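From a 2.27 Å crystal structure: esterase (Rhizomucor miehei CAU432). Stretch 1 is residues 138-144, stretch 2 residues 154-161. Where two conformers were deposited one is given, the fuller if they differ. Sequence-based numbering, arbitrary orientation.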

# COMPACT_ATOMS: atom_id res chain seq x y z
N ALA A 138 -21.15 17.14 10.76
CA ALA A 138 -21.04 17.15 9.30
C ALA A 138 -21.32 15.78 8.67
O ALA A 138 -22.05 15.68 7.69
CB ALA A 138 -19.67 17.63 8.89
N VAL A 139 -20.73 14.73 9.24
CA VAL A 139 -21.02 13.37 8.75
C VAL A 139 -22.51 13.04 8.89
O VAL A 139 -23.14 12.51 7.96
CB VAL A 139 -20.20 12.31 9.51
CG1 VAL A 139 -20.62 10.89 9.11
CG2 VAL A 139 -18.70 12.52 9.28
N VAL A 140 -23.08 13.35 10.05
CA VAL A 140 -24.51 13.11 10.31
C VAL A 140 -25.37 13.86 9.30
O VAL A 140 -26.36 13.32 8.81
CB VAL A 140 -24.91 13.54 11.75
CG1 VAL A 140 -26.43 13.56 11.91
CG2 VAL A 140 -24.26 12.64 12.77
N TRP A 141 -24.97 15.08 8.98
CA TRP A 141 -25.68 15.88 7.98
C TRP A 141 -25.60 15.21 6.59
O TRP A 141 -26.62 15.07 5.92
CB TRP A 141 -25.12 17.29 7.93
CG TRP A 141 -25.95 18.24 7.11
CD1 TRP A 141 -26.93 19.07 7.56
CD2 TRP A 141 -25.87 18.47 5.69
NE1 TRP A 141 -27.47 19.78 6.52
CE2 TRP A 141 -26.84 19.43 5.36
CE3 TRP A 141 -25.07 17.94 4.66
CZ2 TRP A 141 -27.03 19.89 4.05
CZ3 TRP A 141 -25.27 18.39 3.36
CH2 TRP A 141 -26.24 19.35 3.07
N VAL A 142 -24.41 14.81 6.17
CA VAL A 142 -24.24 14.18 4.86
C VAL A 142 -24.99 12.84 4.74
O VAL A 142 -25.56 12.55 3.68
CB VAL A 142 -22.72 13.94 4.52
CG1 VAL A 142 -22.57 13.17 3.20
CG2 VAL A 142 -21.97 15.27 4.43
N ALA A 143 -25.02 12.05 5.81
CA ALA A 143 -25.65 10.72 5.76
C ALA A 143 -27.19 10.76 5.65
O ALA A 143 -27.82 9.78 5.26
CB ALA A 143 -25.27 9.93 6.98
N LYS A 144 -27.77 11.90 5.99
CA LYS A 144 -29.22 12.08 5.97
C LYS A 144 -29.72 12.14 4.51
O LYS A 144 -29.22 12.94 3.71
CB LYS A 144 -29.54 13.34 6.76
CG LYS A 144 -30.84 13.36 7.51
CD LYS A 144 -30.79 14.54 8.49
CE LYS A 144 -32.05 14.67 9.33
NZ LYS A 144 -31.87 15.67 10.43
N ASP A 154 -24.33 9.75 -2.68
CA ASP A 154 -24.96 8.52 -2.19
C ASP A 154 -24.52 8.17 -0.79
O ASP A 154 -23.42 7.67 -0.57
CB ASP A 154 -24.65 7.36 -3.13
CG ASP A 154 -25.19 6.03 -2.65
OD1 ASP A 154 -25.87 5.95 -1.59
OD2 ASP A 154 -24.93 5.03 -3.35
N PRO A 155 -25.41 8.40 0.18
CA PRO A 155 -25.03 8.22 1.58
C PRO A 155 -24.69 6.78 1.92
O PRO A 155 -24.06 6.56 2.97
CB PRO A 155 -26.27 8.73 2.36
CG PRO A 155 -27.42 8.60 1.37
CD PRO A 155 -26.82 8.83 0.01
N THR A 156 -25.04 5.81 1.08
CA THR A 156 -24.66 4.42 1.37
C THR A 156 -23.16 4.14 1.12
O THR A 156 -22.66 3.05 1.44
CB THR A 156 -25.52 3.42 0.55
OG1 THR A 156 -25.15 3.45 -0.84
CG2 THR A 156 -26.99 3.77 0.71
N LYS A 157 -22.45 5.12 0.58
CA LYS A 157 -21.01 4.96 0.34
C LYS A 157 -20.15 5.95 1.12
O LYS A 157 -18.95 6.08 0.86
CB LYS A 157 -20.73 5.07 -1.17
CG LYS A 157 -21.27 3.85 -1.95
CD LYS A 157 -21.13 4.01 -3.47
CE LYS A 157 -21.75 2.81 -4.20
NZ LYS A 157 -21.56 2.91 -5.68
N LEU A 158 -20.74 6.63 2.09
CA LEU A 158 -20.02 7.62 2.87
C LEU A 158 -18.77 7.01 3.53
O LEU A 158 -18.82 5.94 4.13
CB LEU A 158 -20.94 8.24 3.92
CG LEU A 158 -20.54 9.51 4.67
CD1 LEU A 158 -21.79 10.21 5.10
CD2 LEU A 158 -19.72 9.18 5.90
N VAL A 159 -17.63 7.68 3.34
CA VAL A 159 -16.40 7.31 4.03
C VAL A 159 -15.79 8.55 4.66
O VAL A 159 -16.00 9.67 4.19
CB VAL A 159 -15.37 6.69 3.09
CG1 VAL A 159 -15.91 5.40 2.48
CG2 VAL A 159 -14.99 7.67 2.00
N VAL A 160 -15.08 8.37 5.78
CA VAL A 160 -14.36 9.50 6.37
C VAL A 160 -12.88 9.30 6.11
O VAL A 160 -12.39 8.16 6.07
CB VAL A 160 -14.59 9.63 7.89
CG1 VAL A 160 -16.06 9.85 8.18
CG2 VAL A 160 -14.09 8.36 8.62
N ALA A 161 -12.16 10.39 5.93
CA ALA A 161 -10.74 10.31 5.64
C ALA A 161 -10.06 11.55 6.16
O ALA A 161 -10.64 12.63 6.14
CB ALA A 161 -10.51 10.15 4.15

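A helix can pack against a neighbouring loop and strand without a hydrogen bond between them. The contact between residues 138-144 and 154-161 of this esterase is a compact example: no hydrogen bond crosses it, and what joins the two stretches is mostly apolar side chains, with Pro-155 also resting on backbone carbonyls; 252 Å² is buried, both sides summed.

Stretch 2 opens with Asp-154, whose CA-to-CB bond points away from the helix. Its OD1 accepts two hydrogen bonds from Thr-156, one from the backbone N at 2.8 Å and one from the hydroxyl OG1 at 2.7 Å, so a single carboxylate oxygen ties down the start of the short 3-10 segment, while OD2 is bonded elsewhere in the structure. The turn is reinforced by the backbone, where Lys-157 N donates to Asp-154 O at 3.0 Å. These polar bonds fix the local fold without drawing on the helix.

Pro-155, between Asp-154 and Thr-156, is the first residue to touch stretch 1. Its CA-to-CB bond points toward the helix, and its CB lies 3.5 Å from Ala-143 O and 4.1 Å from Val-142 O. The backbones come close here, with the CA atoms of Ala-143 and Pro-155 only 4.9 Å apart; the CA-to-CB bond of Ala-143 points sideways. Thr-156 then points away, and Lys-157 is out of reach.

Leu-158 is the centre of the contact, with 73 Å² covered, the largest share of any residue in either stretch. Its CA-to-CB bond points toward the helix, and both chi angles are in the t well. Leu-158 CD1 packs on Val-142 CG1 at 3.6 Å and Ala-143 CB at 4.0 Å, and comes closer still to the backbone, 3.8 Å from Ala-143 N. Leu-158 CD2 makes the closest approach to Val-139 CG1, at 3.7 Å, though Leu-158 CD1 is also within 4.2 Å of that methyl. Val-139 and Ala-143 are four residues apart, about one helical turn, and Ala-143 N donates to Val-139 O at 2.9 Å. The leucine thus spans a turn of helix whose backbone amide and carbonyl are paired with each other.

The strand that follows adds one more contact residue, Val-160. Val-159 is out of reach, but Val-160, though its CA-to-CB bond points sideways, places CG1 3.9 Å from Val-139 CG2. Val-139 therefore meets both Leu-158 and Val-160. The CA atoms of Val-139 and Val-160 are 8.1 Å apart, a gap bridged by their side chains. Ala-161 lies beyond reach, and the contact ends.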